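Local coordinates for glycosylation Associate Protein 3 (Streptococcus agalactiae serotype V, PDB 6OYC), which probably serves, within the Gap1-Gap2-Gap3 complex, the accessory Sec system that handles secretion of glycosylated surface proteins, with a likely carbohydrate-binding role, at residues A237-Y240 with A241-P245; S16-G20 with T21-F25; F155-E158 with E159-V163; Q273-L276 with R277-D281. All blocks are in the same frame, centred on the assembly; numbering follows the deposited sequence.

Contact 1. Residues A237-Y240 with A241-P245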
loop_
_atom_site.group_PDB
_atom_site.type_symbol
_atom_site.label_atom_id
_atom_site.label_comp_id
_atom_site.label_asym_id
_atom_site.label_seq_id
_atom_site.Cartn_x
_atom_site.Cartn_y
_atom_site.Cartn_z
ATOM N N ALA C 237 0.267 -12.553 -8.504
ATOM C CA ALA C 237 0.936 -13.574 -9.310
ATOM C C ALA C 237 0.309 -14.948 -9.102
ATOM O O ALA C 237 0.148 -15.711 -10.059
ATOM C CB ALA C 237 2.430 -13.616 -8.987
ATOM N N LEU C 238 -0.054 -15.285 -7.862
ATOM C CA LEU C 238 -0.728 -16.557 -7.624
ATOM C C LEU C 238 -2.051 -16.610 -8.370
ATOM O O LEU C 238 -2.436 -17.660 -8.900
ATOM C CB LEU C 238 -0.963 -16.769 -6.127
ATOM C CG LEU C 238 0.240 -17.020 -5.218
ATOM C CD1 LEU C 238 -0.203 -16.882 -3.772
ATOM C CD2 LEU C 238 0.854 -18.393 -5.470
ATOM N N TYR C 239 -2.763 -15.481 -8.413
ATOM C CA TYR C 239 -4.076 -15.434 -9.041
ATOM C C TYR C 239 -3.962 -15.580 -10.554
ATOM O O TYR C 239 -4.710 -16.343 -11.180
ATOM C CB TYR C 239 -4.772 -14.124 -8.675
ATOM C CG TYR C 239 -5.983 -13.825 -9.520
ATOM C CD1 TYR C 239 -7.246 -14.282 -9.148
ATOM C CD2 TYR C 239 -5.868 -13.089 -10.690
ATOM C CE1 TYR C 239 -8.365 -14.005 -9.921
ATOM C CE2 TYR C 239 -6.972 -12.816 -11.471
ATOM C CZ TYR C 239 -8.221 -13.275 -11.085
ATOM O OH TYR C 239 -9.320 -12.990 -11.868
ATOM N N TYR C 240 -3.042 -14.834 -11.161
ATOM C CA TYR C 240 -2.831 -14.965 -12.595
ATOM C C TYR C 240 -2.446 -16.401 -12.966
ATOM O O TYR C 240 -2.941 -16.941 -13.964
ATOM C CB TYR C 240 -1.778 -13.948 -13.053
ATOM C CG TYR C 240 -2.257 -12.509 -12.906
ATOM C CD1 TYR C 240 -3.538 -12.147 -13.298
ATOM C CD2 TYR C 240 -1.443 -11.525 -12.355
ATOM C CE1 TYR C 240 -3.992 -10.850 -13.163
ATOM C CE2 TYR C 240 -1.893 -10.214 -12.223
ATOM C CZ TYR C 240 -3.171 -9.886 -12.623
ATOM O OH TYR C 240 -3.654 -8.603 -12.496
ATOM N N ALA C 241 -1.605 -17.052 -12.147
ATOM C CA ALA C 241 -1.185 -18.414 -12.458
ATOM C C ALA C 241 -2.349 -19.393 -12.384
ATOM O O ALA C 241 -2.367 -20.383 -13.121
ATOM C CB ALA C 241 -0.063 -18.866 -11.527
ATOM N N LYS C 242 -3.332 -19.140 -11.524
ATOM C CA LYS C 242 -4.460 -20.051 -11.493
ATOM C C LYS C 242 -5.376 -19.834 -12.692
ATOM O O LYS C 242 -5.950 -20.795 -13.217
ATOM C CB LYS C 242 -5.208 -19.899 -10.173
ATOM C CG LYS C 242 -6.646 -20.352 -10.194
ATOM C CD LYS C 242 -6.790 -21.804 -9.779
ATOM C CE LYS C 242 -8.286 -22.196 -9.700
ATOM N NZ LYS C 242 -8.527 -23.603 -9.224
ATOM N N LYS C 243 -5.492 -18.595 -13.159
ATOM C CA LYS C 243 -6.301 -18.312 -14.335
ATOM C C LYS C 243 -5.618 -18.713 -15.639
ATOM O O LYS C 243 -6.323 -18.970 -16.617
ATOM C CB LYS C 243 -6.664 -16.824 -14.381
ATOM C CG LYS C 243 -7.725 -16.418 -13.382
ATOM C CD LYS C 243 -9.054 -17.109 -13.692
ATOM C CE LYS C 243 -10.158 -16.104 -14.006
ATOM N NZ LYS C 243 -11.060 -16.573 -15.101
ATOM N N PHE C 244 -4.281 -18.774 -15.682
ATOM C CA PHE C 244 -3.530 -19.029 -16.917
ATOM C C PHE C 244 -2.462 -20.092 -16.700
ATOM O O PHE C 244 -1.291 -19.771 -16.468
ATOM C CB PHE C 244 -2.875 -17.757 -17.453
ATOM C CG PHE C 244 -3.830 -16.608 -17.664
ATOM C CD1 PHE C 244 -4.745 -16.626 -18.701
ATOM C CD2 PHE C 244 -3.791 -15.492 -16.833
ATOM C CE1 PHE C 244 -5.618 -15.560 -18.904
ATOM C CE2 PHE C 244 -4.666 -14.420 -17.028
ATOM C CZ PHE C 244 -5.581 -14.458 -18.064
ATOM N N PRO C 245 -2.823 -21.373 -16.812
ATOM C CA PRO C 245 -1.817 -22.444 -16.685
ATOM C C PRO C 245 -0.617 -22.302 -17.609
ATOM O O PRO C 245 0.413 -22.937 -17.356
ATOM C CB PRO C 245 -2.616 -23.710 -17.019
ATOM C CG PRO C 245 -4.017 -23.368 -16.684
ATOM C CD PRO C 245 -4.190 -21.902 -16.962
#

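Contact 2. Residues S16-G20 with T21-F25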
loop_
_atom_site.group_PDB
_atom_site.type_symbol
_atom_site.label_atom_id
_atom_site.label_comp_id
_atom_site.label_asym_id
_atom_site.label_seq_id
_atom_site.Cartn_x
_atom_site.Cartn_y
_atom_site.Cartn_z
ATOM N N SER C 16 -13.445 7.763 21.632
ATOM C CA SER C 16 -13.838 8.144 20.283
ATOM C C SER C 16 -14.681 9.416 20.326
ATOM O O SER C 16 -15.404 9.674 21.294
ATOM C CB SER C 16 -14.622 7.015 19.601
ATOM O OG SER C 16 -14.852 7.291 18.225
ATOM N N TYR C 17 -14.583 10.208 19.261
ATOM C CA TYR C 17 -15.397 11.410 19.115
ATOM C C TYR C 17 -16.274 11.307 17.867
ATOM O O TYR C 17 -16.692 12.311 17.287
ATOM C CB TYR C 17 -14.513 12.658 19.102
ATOM C CG TYR C 17 -13.628 12.738 20.336
ATOM C CD1 TYR C 17 -12.363 12.154 20.353
ATOM C CD2 TYR C 17 -14.066 13.371 21.491
ATOM C CE1 TYR C 17 -11.555 12.212 21.489
ATOM C CE2 TYR C 17 -13.265 13.439 22.628
ATOM C CZ TYR C 17 -12.011 12.861 22.621
ATOM O OH TYR C 17 -11.216 12.926 23.748
ATOM N N ASN C 18 -16.565 10.065 17.487
ATOM C CA ASN C 18 -17.434 9.667 16.391
ATOM C C ASN C 18 -18.898 9.685 16.860
ATOM O O ASN C 18 -19.647 8.724 16.680
ATOM C CB ASN C 18 -16.896 8.295 15.901
ATOM C CG ASN C 18 -17.914 7.415 15.141
ATOM O OD1 ASN C 18 -18.830 7.882 14.481
ATOM N ND2 ASN C 18 -17.699 6.105 15.221
ATOM N N PHE C 19 -19.333 10.782 17.478
ATOM C CA PHE C 19 -20.727 10.869 17.900
ATOM C C PHE C 19 -21.627 10.998 16.675
ATOM O O PHE C 19 -21.418 11.869 15.824
ATOM C CB PHE C 19 -20.942 12.046 18.859
ATOM C CG PHE C 19 -20.074 11.993 20.098
ATOM C CD1 PHE C 19 -20.490 11.305 21.223
ATOM C CD2 PHE C 19 -18.850 12.629 20.130
ATOM C CE1 PHE C 19 -19.708 11.247 22.358
ATOM C CE2 PHE C 19 -18.056 12.578 21.259
ATOM C CZ PHE C 19 -18.486 11.881 22.374
ATOM N N GLY C 20 -22.593 10.095 16.567
ATOM C CA GLY C 20 -23.555 10.118 15.483
ATOM C C GLY C 20 -23.071 9.623 14.131
ATOM O O GLY C 20 -23.888 9.225 13.301
ATOM N N THR C 21 -21.767 9.620 13.892
ATOM C CA THR C 21 -21.251 9.307 12.564
ATOM C C THR C 21 -21.347 7.813 12.251
ATOM O O THR C 21 -21.113 6.957 13.109
ATOM C CB THR C 21 -19.800 9.775 12.453
ATOM O OG1 THR C 21 -19.732 11.190 12.665
ATOM C CG2 THR C 21 -19.210 9.430 11.102
ATOM N N LYS C 22 -21.705 7.495 11.009
ATOM C CA LYS C 22 -21.613 6.129 10.505
ATOM C C LYS C 22 -20.268 5.977 9.801
ATOM O O LYS C 22 -20.002 6.634 8.790
ATOM C CB LYS C 22 -22.790 5.812 9.590
ATOM C CG LYS C 22 -24.122 6.014 10.318
ATOM C CD LYS C 22 -25.331 5.878 9.414
ATOM C CE LYS C 22 -26.601 5.908 10.248
ATOM N NZ LYS C 22 -27.819 6.090 9.421
ATOM N N LEU C 23 -19.394 5.167 10.385
ATOM C CA LEU C 23 -18.091 4.866 9.813
ATOM C C LEU C 23 -18.067 3.436 9.322
ATOM O O LEU C 23 -18.473 2.514 10.037
ATOM C CB LEU C 23 -16.954 5.079 10.803
ATOM C CG LEU C 23 -16.685 6.505 11.256
ATOM C CD1 LEU C 23 -15.836 6.430 12.504
ATOM C CD2 LEU C 23 -16.012 7.348 10.158
ATOM N N GLN C 24 -17.579 3.246 8.111
ATOM C CA GLN C 24 -17.410 1.916 7.568
ATOM C C GLN C 24 -15.957 1.740 7.166
ATOM O O GLN C 24 -15.405 2.586 6.450
ATOM C CB GLN C 24 -18.340 1.700 6.394
ATOM C CG GLN C 24 -17.969 0.467 5.630
ATOM C CD GLN C 24 -19.122 -0.116 4.875
ATOM O OE1 GLN C 24 -19.249 -1.339 4.789
ATOM N NE2 GLN C 24 -19.977 0.750 4.314
ATOM N N PHE C 25 -15.345 0.646 7.634
ATOM C CA PHE C 25 -13.944 0.329 7.349
ATOM C C PHE C 25 -13.914 -0.659 6.196
ATOM O O PHE C 25 -14.037 -1.870 6.393
ATOM C CB PHE C 25 -13.229 -0.191 8.593
ATOM C CG PHE C 25 -13.051 0.870 9.625
ATOM C CD1 PHE C 25 -14.123 1.254 10.431
ATOM C CD2 PHE C 25 -11.854 1.562 9.728
ATOM C CE1 PHE C 25 -13.991 2.277 11.355
ATOM C CE2 PHE C 25 -11.712 2.581 10.651
ATOM C CZ PHE C 25 -12.782 2.951 11.458
#

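Contact 3. Residues F155-E158 with E159-V163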
loop_
_atom_site.group_PDB
_atom_site.type_symbol
_atom_site.label_atom_id
_atom_site.label_comp_id
_atom_site.label_asym_id
_atom_site.label_seq_id
_atom_site.Cartn_x
_atom_site.Cartn_y
_atom_site.Cartn_z
ATOM N N PHE C 155 1.665 -3.370 -21.255
ATOM C CA PHE C 155 2.985 -3.879 -21.592
ATOM C C PHE C 155 3.006 -4.178 -23.085
ATOM O O PHE C 155 1.959 -4.397 -23.705
ATOM C CB PHE C 155 3.325 -5.145 -20.797
ATOM C CG PHE C 155 2.351 -6.280 -21.022
ATOM C CD1 PHE C 155 1.218 -6.405 -20.235
ATOM C CD2 PHE C 155 2.563 -7.212 -22.027
ATOM C CE1 PHE C 155 0.315 -7.442 -20.437
ATOM C CE2 PHE C 155 1.660 -8.251 -22.235
ATOM C CZ PHE C 155 0.535 -8.364 -21.436
ATOM N N THR C 156 4.205 -4.225 -23.661
ATOM C CA THR C 156 4.346 -4.448 -25.094
ATOM C C THR C 156 5.130 -5.721 -25.397
ATOM O O THR C 156 6.094 -6.065 -24.701
ATOM C CB THR C 156 4.998 -3.244 -25.774
ATOM O OG1 THR C 156 4.628 -3.240 -27.158
ATOM C CG2 THR C 156 6.517 -3.279 -25.638
ATOM N N ILE C 157 4.679 -6.430 -26.431
ATOM C CA ILE C 157 5.351 -7.606 -26.967
ATOM C C ILE C 157 5.773 -7.300 -28.392
ATOM O O ILE C 157 4.961 -6.827 -29.193
ATOM C CB ILE C 157 4.444 -8.845 -26.951
ATOM C CG1 ILE C 157 4.113 -9.228 -25.520
ATOM C CG2 ILE C 157 5.133 -10.015 -27.666
ATOM C CD1 ILE C 157 5.276 -9.858 -24.863
ATOM N N GLU C 158 7.020 -7.580 -28.716
ATOM C CA GLU C 158 7.455 -7.454 -30.094
ATOM C C GLU C 158 7.456 -8.826 -30.758
ATOM O O GLU C 158 7.527 -9.859 -30.086
ATOM C CB GLU C 158 8.829 -6.790 -30.164
ATOM C CG GLU C 158 8.744 -5.260 -30.037
ATOM C CD GLU C 158 9.868 -4.658 -29.207
ATOM O OE1 GLU C 158 10.872 -5.367 -28.956
ATOM O OE2 GLU C 158 9.741 -3.476 -28.803
ATOM N N GLU C 159 7.322 -8.835 -32.083
ATOM C CA GLU C 159 7.292 -10.098 -32.805
ATOM C C GLU C 159 8.642 -10.797 -32.696
ATOM O O GLU C 159 9.684 -10.164 -32.492
ATOM C CB GLU C 159 6.922 -9.879 -34.273
ATOM C CG GLU C 159 6.100 -11.009 -34.880
ATOM C CD GLU C 159 6.032 -10.935 -36.397
ATOM O OE1 GLU C 159 6.013 -12.000 -37.051
ATOM O OE2 GLU C 159 5.994 -9.809 -36.936
ATOM N N HIS C 160 8.605 -12.127 -32.816
ATOM C CA HIS C 160 9.760 -13.007 -32.649
ATOM C C HIS C 160 10.280 -13.024 -31.213
ATOM O O HIS C 160 11.397 -13.490 -30.964
ATOM C CB HIS C 160 10.904 -12.651 -33.614
ATOM C CG HIS C 160 10.461 -12.363 -35.019
ATOM N ND1 HIS C 160 9.460 -13.072 -35.649
ATOM C CD2 HIS C 160 10.890 -11.442 -35.916
ATOM C CE1 HIS C 160 9.288 -12.598 -36.870
ATOM N NE2 HIS C 160 10.143 -11.609 -37.058
ATOM N N GLN C 161 9.495 -12.516 -30.261
ATOM C CA GLN C 161 9.847 -12.593 -28.850
ATOM C C GLN C 161 9.417 -13.941 -28.288
ATOM O O GLN C 161 8.262 -14.351 -28.448
ATOM C CB GLN C 161 9.186 -11.459 -28.070
ATOM C CG GLN C 161 10.007 -10.940 -26.902
ATOM C CD GLN C 161 9.344 -9.777 -26.181
ATOM O OE1 GLN C 161 8.876 -8.819 -26.806
ATOM N NE2 GLN C 161 9.305 -9.855 -24.853
ATOM N N ASP C 162 10.346 -14.634 -27.631
ATOM C CA ASP C 162 10.056 -15.946 -27.063
ATOM C C ASP C 162 9.602 -15.879 -25.609
ATOM O O ASP C 162 8.767 -16.690 -25.188
ATOM C CB ASP C 162 11.289 -16.852 -27.178
ATOM C CG ASP C 162 12.490 -16.320 -26.397
ATOM O OD1 ASP C 162 13.287 -17.153 -25.907
ATOM O OD2 ASP C 162 12.645 -15.079 -26.270
ATOM N N VAL C 163 10.123 -14.938 -24.828
ATOM C CA VAL C 163 9.806 -14.825 -23.411
ATOM C C VAL C 163 9.276 -13.424 -23.142
ATOM O O VAL C 163 9.812 -12.432 -23.655
ATOM C CB VAL C 163 11.038 -15.128 -22.530
ATOM C CG1 VAL C 163 10.654 -15.192 -21.063
ATOM C CG2 VAL C 163 11.700 -16.426 -22.961
#

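Contact 4. Residues Q273-L276 with R277-D281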
loop_
_atom_site.group_PDB
_atom_site.type_symbol
_atom_site.label_atom_id
_atom_site.label_comp_id
_atom_site.label_asym_id
_atom_site.label_seq_id
_atom_site.Cartn_x
_atom_site.Cartn_y
_atom_site.Cartn_z
ATOM N N GLN C 273 -14.291 -14.376 -2.917
ATOM C CA GLN C 273 -13.410 -14.568 -1.766
ATOM C C GLN C 273 -13.036 -16.031 -1.594
ATOM O O GLN C 273 -11.889 -16.348 -1.259
ATOM C CB GLN C 273 -14.069 -14.046 -0.486
ATOM C CG GLN C 273 -13.729 -12.583 -0.126
ATOM C CD GLN C 273 -14.309 -12.132 1.210
ATOM O OE1 GLN C 273 -15.070 -12.863 1.845
ATOM N NE2 GLN C 273 -13.942 -10.926 1.646
ATOM N N ILE C 274 -13.986 -16.939 -1.815
ATOM C CA ILE C 274 -13.651 -18.355 -1.701
ATOM C C ILE C 274 -12.754 -18.775 -2.859
ATOM O O ILE C 274 -11.935 -19.692 -2.720
ATOM C CB ILE C 274 -14.932 -19.210 -1.612
ATOM C CG1 ILE C 274 -15.782 -18.783 -0.404
ATOM C CG2 ILE C 274 -14.590 -20.692 -1.495
ATOM C CD1 ILE C 274 -17.167 -18.313 -0.727
ATOM N N PHE C 275 -12.870 -18.109 -4.011
ATOM C CA PHE C 275 -11.969 -18.425 -5.114
ATOM C C PHE C 275 -10.535 -18.060 -4.760
ATOM O O PHE C 275 -9.600 -18.826 -5.027
ATOM C CB PHE C 275 -12.401 -17.705 -6.389
ATOM C CG PHE C 275 -11.467 -17.928 -7.545
ATOM C CD1 PHE C 275 -10.446 -17.034 -7.814
ATOM C CD2 PHE C 275 -11.605 -19.037 -8.362
ATOM C CE1 PHE C 275 -9.571 -17.247 -8.885
ATOM C CE2 PHE C 275 -10.742 -19.251 -9.434
ATOM C CZ PHE C 275 -9.723 -18.354 -9.693
ATOM N N LEU C 276 -10.340 -16.891 -4.152
ATOM C CA LEU C 276 -8.985 -16.473 -3.812
ATOM C C LEU C 276 -8.407 -17.306 -2.672
ATOM O O LEU C 276 -7.194 -17.533 -2.635
ATOM C CB LEU C 276 -8.963 -14.983 -3.473
ATOM C CG LEU C 276 -9.236 -14.045 -4.656
ATOM C CD1 LEU C 276 -9.451 -12.601 -4.191
ATOM C CD2 LEU C 276 -8.102 -14.124 -5.663
ATOM N N ARG C 277 -9.251 -17.784 -1.747
ATOM C CA ARG C 277 -8.769 -18.666 -0.688
ATOM C C ARG C 277 -8.229 -19.964 -1.266
ATOM O O ARG C 277 -7.262 -20.528 -0.734
ATOM C CB ARG C 277 -9.880 -18.937 0.337
ATOM C CG ARG C 277 -9.452 -19.820 1.537
ATOM C CD ARG C 277 -8.745 -19.018 2.641
ATOM N NE ARG C 277 -7.769 -19.818 3.390
ATOM C CZ ARG C 277 -7.182 -19.426 4.525
ATOM N NH1 ARG C 277 -7.473 -18.244 5.049
ATOM N NH2 ARG C 277 -6.302 -20.214 5.143
ATOM N N GLU C 278 -8.817 -20.435 -2.370
ATOM C CA GLU C 278 -8.306 -21.628 -3.037
ATOM C C GLU C 278 -6.923 -21.367 -3.624
ATOM O O GLU C 278 -5.985 -22.140 -3.399
ATOM C CB GLU C 278 -9.292 -22.079 -4.122
ATOM C CG GLU C 278 -9.021 -23.476 -4.686
ATOM C CD GLU C 278 -8.044 -23.475 -5.862
ATOM O OE1 GLU C 278 -7.544 -24.561 -6.221
ATOM O OE2 GLU C 278 -7.780 -22.391 -6.431
ATOM N N VAL C 279 -6.792 -20.293 -4.401
ATOM C CA VAL C 279 -5.508 -19.762 -4.843
ATOM C C VAL C 279 -4.520 -19.759 -3.676
ATOM O O VAL C 279 -3.387 -20.240 -3.803
ATOM C CB VAL C 279 -5.698 -18.347 -5.431
ATOM C CG1 VAL C 279 -4.360 -17.651 -5.675
ATOM C CG2 VAL C 279 -6.549 -18.401 -6.715
ATOM N N TRP C 280 -4.963 -19.252 -2.523
ATOM C CA TRP C 280 -4.082 -19.102 -1.366
ATOM C C TRP C 280 -3.635 -20.453 -0.807
ATOM O O TRP C 280 -2.445 -20.663 -0.553
ATOM C CB TRP C 280 -4.794 -18.273 -0.292
ATOM C CG TRP C 280 -4.044 -18.148 0.997
ATOM C CD1 TRP C 280 -4.355 -18.745 2.181
ATOM C CD2 TRP C 280 -2.860 -17.369 1.237
ATOM N NE1 TRP C 280 -3.438 -18.392 3.141
ATOM C CE2 TRP C 280 -2.510 -17.551 2.588
ATOM C CE3 TRP C 280 -2.059 -16.546 0.437
ATOM C CZ2 TRP C 280 -1.392 -16.932 3.164
ATOM C CZ3 TRP C 280 -0.947 -15.933 1.012
ATOM C CH2 TRP C 280 -0.630 -16.128 2.362
ATOM N N ASP C 281 -4.571 -21.383 -0.605
ATOM C CA ASP C 281 -4.237 -22.668 0.010
ATOM C C ASP C 281 -3.414 -23.585 -0.886
ATOM O O ASP C 281 -2.914 -24.599 -0.387
ATOM C CB ASP C 281 -5.498 -23.429 0.420
ATOM C CG ASP C 281 -6.307 -22.700 1.456
ATOM O OD1 ASP C 281 -5.718 -22.023 2.325
ATOM O OD2 ASP C 281 -7.542 -22.802 1.398
#

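Contact 1. Residues A237-Y240 with A241-P245
Three i to i+4 bonds, from Ala-241 N to Ala-237 O, Lys-242 N to Leu-238 O and Lys-243 N to Tyr-239 O, run along the last turns of helix 231-243, and a fourth, from Phe-244 N to Tyr-240 O at 2.8 Å, joins the helix to the first residue beyond it whose backbone turns extended. That last bond is bent at the hydrogen (132°). One helical turn apart, the side chains of Tyr-239 and Lys-243 run side by side in the same direction. CG of Lys-243 sits over one face of the Tyr-239 ring, 4.2 Å from the centroid and 23° off the normal, a CH-pi contact displaced toward the rim. Farther out, Lys-243 CE reaches 3.9 Å from Tyr-239 OH, whose polar partners are Glu-209 and a glycerol probably taken up from the crystallisation liquor. With CG of Phe-244 beside its own backbone N (chi1 -55°), the ring turns back along the helix end and CD2 comes 3.3 Å from Tyr-240 O. The helix is the crossover of a beta-alpha-beta unit between strands 223-227 and 248-251: Ala-237, Leu-238 and Ala-241 pack on the second of these strands, Tyr-240 and Phe-244 lie against helix 206-218, and Leu-238, Tyr-239 and Lys-242 meet helix 270-281.

Contact 2. Residues S16-G20 with T21-F25
Asn-18 and Thr-21 meet where an inverse gamma turn centred on Asn-18 leads into strand 22-26, an antiparallel partner of strand 29-33 in the larger antiparallel sheet. The backbone evidence for the turn is the phi/psi of Asn-18, -83/50, together with a weak bond from Phe-19 N to Tyr-17 O. Two residues later Gly-20 takes a positive phi (76°), and by Lys-22 the chain has become extended.

Among the polar approaches, Phe-19 O lies 3.0 Å from Thr-21 N, a short separation across the bend. Just ahead of the turn, Ser-16 OG accepts a weak bond from Asn-18 N at 3.3 Å. The hydroxyl of Thr-21 has its strongest polar partner beyond the bend, in a hydrogen bond between OG1 and Asn-34 ND2. OG1 stands beside the backbone N of Thr-21, a torsion that also places it 3.6 Å from Phe-19 O. On either side of Leu-23 in sequence, Lys-22 and Gln-24 form backbone hydrogen bonds with Glu-33 and Cys-31, so the sheet takes over directly after the bend.

Packing makes up the remainder. The side chains of Asn-18 and Leu-23 approach from opposite directions, and the Leu-23 side chain also touches Val-30 on the neighbouring strand and Trp-9 in a loop. On the loop side of the packing, Leu-23 CD1 lies 4.0 Å from Asn-18 CB.

Contact 3. Residues F155-E158 with E159-V163
Gln-161 folds back on Glu-158 across a type II beta turn that spans these two residues, in the loop leading into strand 163-168, the first strand in chain order of the parallel sheet. At the second inner position of the turn His-160 has a positive phi (67°). The usual closing bond, from Gln-161 N to Glu-158 O, is long and weak at 3.3 Å. A side-chain bond reinforces it: Glu-158 N donates to Gln-161 OE1 at 2.9 Å and nearly straight, 168° at the hydrogen, the donor tilted from the plane of the amide. Because the Gln-161 chain is extended beyond CG (chi2 178°), its amide spans the mouth of the turn, and CB rests 3.1 Å from Glu-158 O. This is the close-packed side. Ile-157 crosses the Gln-161 side chain at about a right angle and itself packs on Leu-164, Phe-219 and Ile-222, so the inner side of the loop rests on the parallel-sheet domain. The outer side is looser. There Glu-158, Glu-159 and His-160 are exposed, and CB of Glu-159 lies over the centre of the His-160 ring, 4.3 Å above its plane. Between the two sides, Gln-161 NE2 probably donates to Val-163 O, an oxygen whose place is less sure, and alongside that bond NE2 makes van der Waals contact with Ile-157 CD1 at 4.0 Å.

Contact 4. Residues Q273-L276 with R277-D281
The ring of Phe-275 is met obliquely by Val-279 one turn on, with CE1 3.9 Å from CG2. The Arg-277 guanidinium has Trp-280 CD1 over one face, 3.6 Å above the plane and offset toward the rim, and Asp-281 OD2 at its edge. Arg-277 NH2 lies in the plane of the indole, at its edge. The salt bridge goes to the other carboxylate oxygen: Arg-277 NE meets Asp-281 OD1 on its syn side at 3.2 Å, tilted 21° from the guanidinium plane, and NH2 adds a weak bond to the same oxygen. A bend at chi2 (83°) turns the arginine chain along the helix toward this i+4 partner. CB of Val-279 lies 3.3 Å from Leu-276 O, as is usual along a helix, and that oxygen accepts Trp-280 N at 2.8 Å. Of the i to i+4 bonds between 273-276 and 277-281, the straightest is Val-279 N to Phe-275 O, 171° at the hydrogen. On the buried side Leu-276 packs on Leu-262, and Trp-280 meets Phe-255 edge-to-face. The arrangement is that of an amphipathic alpha-helix, its apolar side against helices 231-243 and 258-262 and an i, i+4 ion pair on its exposed side.

In the fold
From the N terminus, contact 2 comes first, closing the bend into strand 22-26 of the larger of the two antiparallel sheets. Contact 3 closes the turn before strand 163-168, where the parallel-sheet domain begins; these two lie on opposite sides of the chain's centre, their centres about 52 Å apart. Contacts 1 and 4 follow on helices 231-243 and 270-281. All four are local and in series, so none nests within or crosses another. Only contacts 1 and 4 touch: Lys-242 NZ and Glu-278 OE2 form a salt bridge, while Leu-238 packs on Val-279 and Tyr-239 on Phe-275 and Leu-276, tying the two helices together.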